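Neutral ceramidase (Pseudomonas aeruginosa, PDB 2ZWS) is a secreted zinc-dependent amidase that cleaves the N-acyl linkage of ceramide into sphingosine and a free fatty acid, and can also run the reaction in reverse. Local coordinates at residues E294-R298 with A485-R489. Sequence-based numbering, arbitrary orientation.
With PLM (palmitic acid), chain G.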
ATOM      1  N   GLU A 294      24.556   5.469 -14.311  1.00 16.83           N
ATOM      2  CA  GLU A 294      23.548   4.982 -15.240  1.00 17.98           C
ATOM      3  C   GLU A 294      22.252   4.554 -14.571  1.00 16.55           C
ATOM      4  O   GLU A 294      22.236   4.230 -13.393  1.00 16.25           O
ATOM      5  CB  GLU A 294      24.104   3.830 -16.072  1.00 18.99           C
ATOM      6  CG  GLU A 294      24.256   2.549 -15.324  1.00 21.45           C
ATOM      7  CD  GLU A 294      24.758   1.386 -16.190  1.00 22.62           C
ATOM      8  OE1 GLU A 294      25.586   0.625 -15.681  1.00 29.24           O
ATOM      9  OE2 GLU A 294      24.328   1.208 -17.348  1.00 26.84           O
ATOM     10  N   LEU A 295      21.187   4.565 -15.357  1.00 15.94           N
ATOM     11  CA  LEU A 295      19.967   3.858 -15.002  1.00 15.46           C
ATOM     12  C   LEU A 295      19.954   2.543 -15.773  1.00 15.44           C
ATOM     13  O   LEU A 295      20.322   2.490 -16.946  1.00 15.79           O
ATOM     14  CB  LEU A 295      18.724   4.674 -15.397  1.00 15.01           C
ATOM     15  CG  LEU A 295      18.569   6.065 -14.768  1.00 16.16           C
ATOM     16  CD1 LEU A 295      17.215   6.644 -15.149  1.00 16.17           C
ATOM     17  CD2 LEU A 295      18.761   6.043 -13.259  1.00 16.19           C
ATOM     18  N   ASP A 296      19.504   1.483 -15.116  1.00 13.98           N
ATOM     19  CA  ASP A 296      19.380   0.181 -15.767  1.00 14.46           C
ATOM     20  C   ASP A 296      18.335  -0.600 -15.009  1.00 13.50           C
ATOM     21  O   ASP A 296      17.896  -0.200 -13.902  1.00 12.63           O
ATOM     22  CB  ASP A 296      20.733  -0.555 -15.717  1.00 15.49           C
ATOM     23  CG  ASP A 296      20.869  -1.661 -16.762  1.00 19.42           C
ATOM     24  OD1 ASP A 296      19.960  -1.890 -17.588  1.00 20.93           O
ATOM     25  OD2 ASP A 296      21.943  -2.287 -16.755  1.00 21.97           O
ATOM     26  N   SER A 297      17.928  -1.714 -15.600  1.00 12.33           N
ATOM     27  CA  SER A 297      16.969  -2.565 -14.907  1.00 12.34           C
ATOM     28  C   SER A 297      16.924  -3.957 -15.504  1.00 11.81           C
ATOM     29  O   SER A 297      17.370  -4.188 -16.657  1.00 12.85           O
ATOM     30  CB  SER A 297      15.576  -1.937 -14.984  1.00 13.22           C
ATOM     31  OG  SER A 297      15.170  -1.893 -16.345  1.00 14.96           O
ATOM     32  N   ARG A 298      16.370  -4.886 -14.716  1.00 11.82           N
ATOM     33  CA  ARG A 298      16.047  -6.227 -15.226  1.00 11.85           C
ATOM     34  C   ARG A 298      14.723  -6.656 -14.606  1.00 11.90           C
ATOM     35  O   ARG A 298      14.341  -6.171 -13.533  1.00 12.18           O
ATOM     36  CB  ARG A 298      17.127  -7.261 -14.866  1.00 12.32           C
ATOM     37  CG  ARG A 298      18.465  -7.063 -15.553  1.00 12.90           C
ATOM     38  CD  ARG A 298      18.435  -7.314 -17.073  1.00 14.37           C
ATOM     39  NE  ARG A 298      19.798  -7.310 -17.594  1.00 15.63           N
ATOM     40  CZ  ARG A 298      20.515  -6.202 -17.803  1.00 15.17           C
ATOM     41  NH1 ARG A 298      20.001  -5.004 -17.549  1.00 15.97           N
ATOM     42  NH2 ARG A 298      21.758  -6.288 -18.252  1.00 16.68           N
ATOM     43  N   ALA A 485      23.588 -10.791 -13.851  1.00 16.04           N
ATOM     44  CA  ALA A 485      23.218 -10.353 -15.215  1.00 15.96           C
ATOM     45  C   ALA A 485      23.401  -8.837 -15.445  1.00 15.74           C
ATOM     46  O   ALA A 485      23.950  -8.419 -16.461  1.00 16.79           O
ATOM     47  CB  ALA A 485      21.792 -10.792 -15.549  1.00 16.11           C
ATOM     48  N   LEU A 486      22.921  -8.019 -14.504  1.00 15.55           N
ATOM     49  CA  LEU A 486      23.157  -6.564 -14.560  1.00 16.47           C
ATOM     50  C   LEU A 486      24.638  -6.248 -14.632  1.00 16.46           C
ATOM     51  O   LEU A 486      25.070  -5.453 -15.465  1.00 17.09           O
ATOM     52  CB  LEU A 486      22.560  -5.875 -13.325  1.00 17.38           C
ATOM     53  CG  LEU A 486      21.140  -5.385 -13.505  1.00 19.97           C
ATOM     54  CD1 LEU A 486      20.470  -5.214 -12.149  1.00 21.64           C
ATOM     55  CD2 LEU A 486      21.091  -4.108 -14.320  1.00 21.82           C
ATOM     56  N   ARG A 487      25.421  -6.880 -13.754  1.00 15.72           N
ATOM     57  CA  ARG A 487      26.852  -6.614 -13.672  1.00 16.42           C
ATOM     58  C   ARG A 487      27.531  -6.907 -15.004  1.00 16.32           C
ATOM     59  O   ARG A 487      28.399  -6.143 -15.443  1.00 17.34           O
ATOM     60  CB  ARG A 487      27.481  -7.484 -12.594  1.00 16.54           C
ATOM     61  CG  ARG A 487      29.002  -7.241 -12.382  1.00 16.21           C
ATOM     62  CD  ARG A 487      29.513  -8.196 -11.333  1.00 16.75           C
ATOM     63  NE  ARG A 487      29.588  -9.573 -11.831  1.00 19.27           N
ATOM     64  CZ  ARG A 487      29.506 -10.669 -11.082  1.00 19.62           C
ATOM     65  NH1 ARG A 487      29.266 -10.597  -9.770  1.00 18.10           N
ATOM     66  NH2 ARG A 487      29.647 -11.858 -11.659  1.00 21.84           N
ATOM     67  N   GLU A 488      27.169  -8.044 -15.592  1.00 16.91           N
ATOM     68  CA  GLU A 488      27.838  -8.541 -16.798  1.00 17.33           C
ATOM     69  C   GLU A 488      27.238  -7.990 -18.080  1.00 17.05           C
ATOM     70  O   GLU A 488      27.697  -8.322 -19.196  1.00 17.56           O
ATOM     71  CB  GLU A 488      27.779 -10.071 -16.813  1.00 18.17           C
ATOM     72  CG  GLU A 488      28.491 -10.735 -15.654  1.00 20.66           C
ATOM     73  CD  GLU A 488      29.946 -10.291 -15.504  1.00 24.59           C
ATOM     74  OE1 GLU A 488      30.385 -10.013 -14.369  1.00 26.88           O
ATOM     75  OE2 GLU A 488      30.667 -10.208 -16.529  1.00 25.72           O
ATOM     76  N   ARG A 489      26.276  -7.087 -17.883  0.50 18.50           N
ATOM     77  CA  ARG A 489      25.345  -6.675 -18.911  0.50 20.42           C
ATOM     78  C   ARG A 489      24.673  -8.025 -19.213  0.50 20.72           C
ATOM     79  O   ARG A 489      24.649  -8.889 -18.351  0.50 22.38           O
ATOM     80  CB  ARG A 489      26.069  -5.980 -20.080  0.50 22.36           C
ATOM     81  CG  ARG A 489      27.124  -4.911 -19.661  0.50 21.50           C
ATOM     82  CD  ARG A 489      26.524  -3.610 -19.089  0.50 25.50           C
ATOM     83  NE  ARG A 489      27.509  -2.588 -18.679  0.50 17.32           N
ATOM     84  CZ  ARG A 489      27.186  -1.329 -18.343  0.50 28.97           C
ATOM     85  NH1 ARG A 489      25.914  -0.938 -18.395  0.50 19.36           N
ATOM     86  NH2 ARG A 489      28.118  -0.465 -17.953  0.50 20.49           N
TER
HETATM   87  C1  PLM G 652      20.507  -6.017 -21.824  1.00 59.07           C
HETATM   88  O1  PLM G 652      20.028  -4.861 -21.948  1.00 44.59           O
HETATM   89  O2  PLM G 652      21.653  -6.156 -21.331  1.00 43.97           O
HETATM   90  C2  PLM G 652      19.719  -7.226 -22.266  1.00 46.44           C
HETATM   91  C3  PLM G 652      18.323  -7.172 -21.650  1.00 45.14           C
HETATM   92  C4  PLM G 652      17.448  -8.285 -22.211  1.00 48.61           C
HETATM   93  C5  PLM G 652      16.911  -8.023 -23.617  1.00 45.59           C
HETATM   94  C6  PLM G 652      15.811  -9.037 -23.915  1.00 46.77           C
HETATM   95  C7  PLM G 652      16.345 -10.226 -24.706  1.00 45.90           C
HETATM   96  C8  PLM G 652      16.455 -11.487 -23.859  1.00 45.29           C
HETATM   97  C9  PLM G 652      16.780 -12.699 -24.728  1.00 45.52           C
HETATM   98  CA  PLM G 652      18.001 -13.460 -24.223  1.00 45.04           C
HETATM   99  CB  PLM G 652      17.597 -14.613 -23.309  1.00 46.09           C
HETATM  100  CC  PLM G 652      18.465 -14.617 -22.056  1.00 45.81           C
HETATM  101  CD  PLM G 652      19.206 -15.940 -21.891  1.00 46.18           C
HETATM  102  CE  PLM G 652      20.388 -15.815 -20.936  1.00 48.26           C
HETATM  103  CF  PLM G 652      19.990 -16.122 -19.494  1.00 43.32           C
HETATM  104  CG  PLM G 652      19.995 -17.620 -19.209  1.00 47.92           C
HETATM  105  O   HOH W   1      23.568  -4.202 -17.366  1.00 19.19           O
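Arg298 reaches from strand 295-303 to the C-terminal end of helix 471-488. Over one face of its guanidinium, near the rim, lies the carboxyl group of a bound palmitic acid. Its O2 is 3.1 Å from Arg298 NH2, a close charge contact and not an in-plane bond. Over the opposite face lies CA of Leu486. The Leu486 side chain runs past Arg298 in the reverse direction, with CG 3.8 Å from Arg298 CG. Leu486 CD2 tucks against the Asp296 carboxylate, 3.2 Å from Asp296 OD2. Just before the strand, Glu294 OE2 takes a salt bridge from Arg489 NH1 (2.9 Å) on its syn lone pair, the flat groups turned 53° apart. Arg489 has two conformers, so the bridge is certain only for the one described.

One water joins Asp296 OD2, Arg298 NH2 and Leu486 O. Arg298 NH1 bonds Ser297 O at 2.9 Å, in the guanidinium plane, and Asp296 adds a weaker salt bridge. A bend at chi2 (-68°) turns the arginine back to these acceptors. Leu490 O takes a further bond from NH2. The helix end thus packs on the outermost strand of a four-stranded sheet, Leu486 also touching Met397 of strand 392-400. The acceptors fix the guanidinium's rotation, and its positive charge probably favours an ionised fatty-acid carboxylate there.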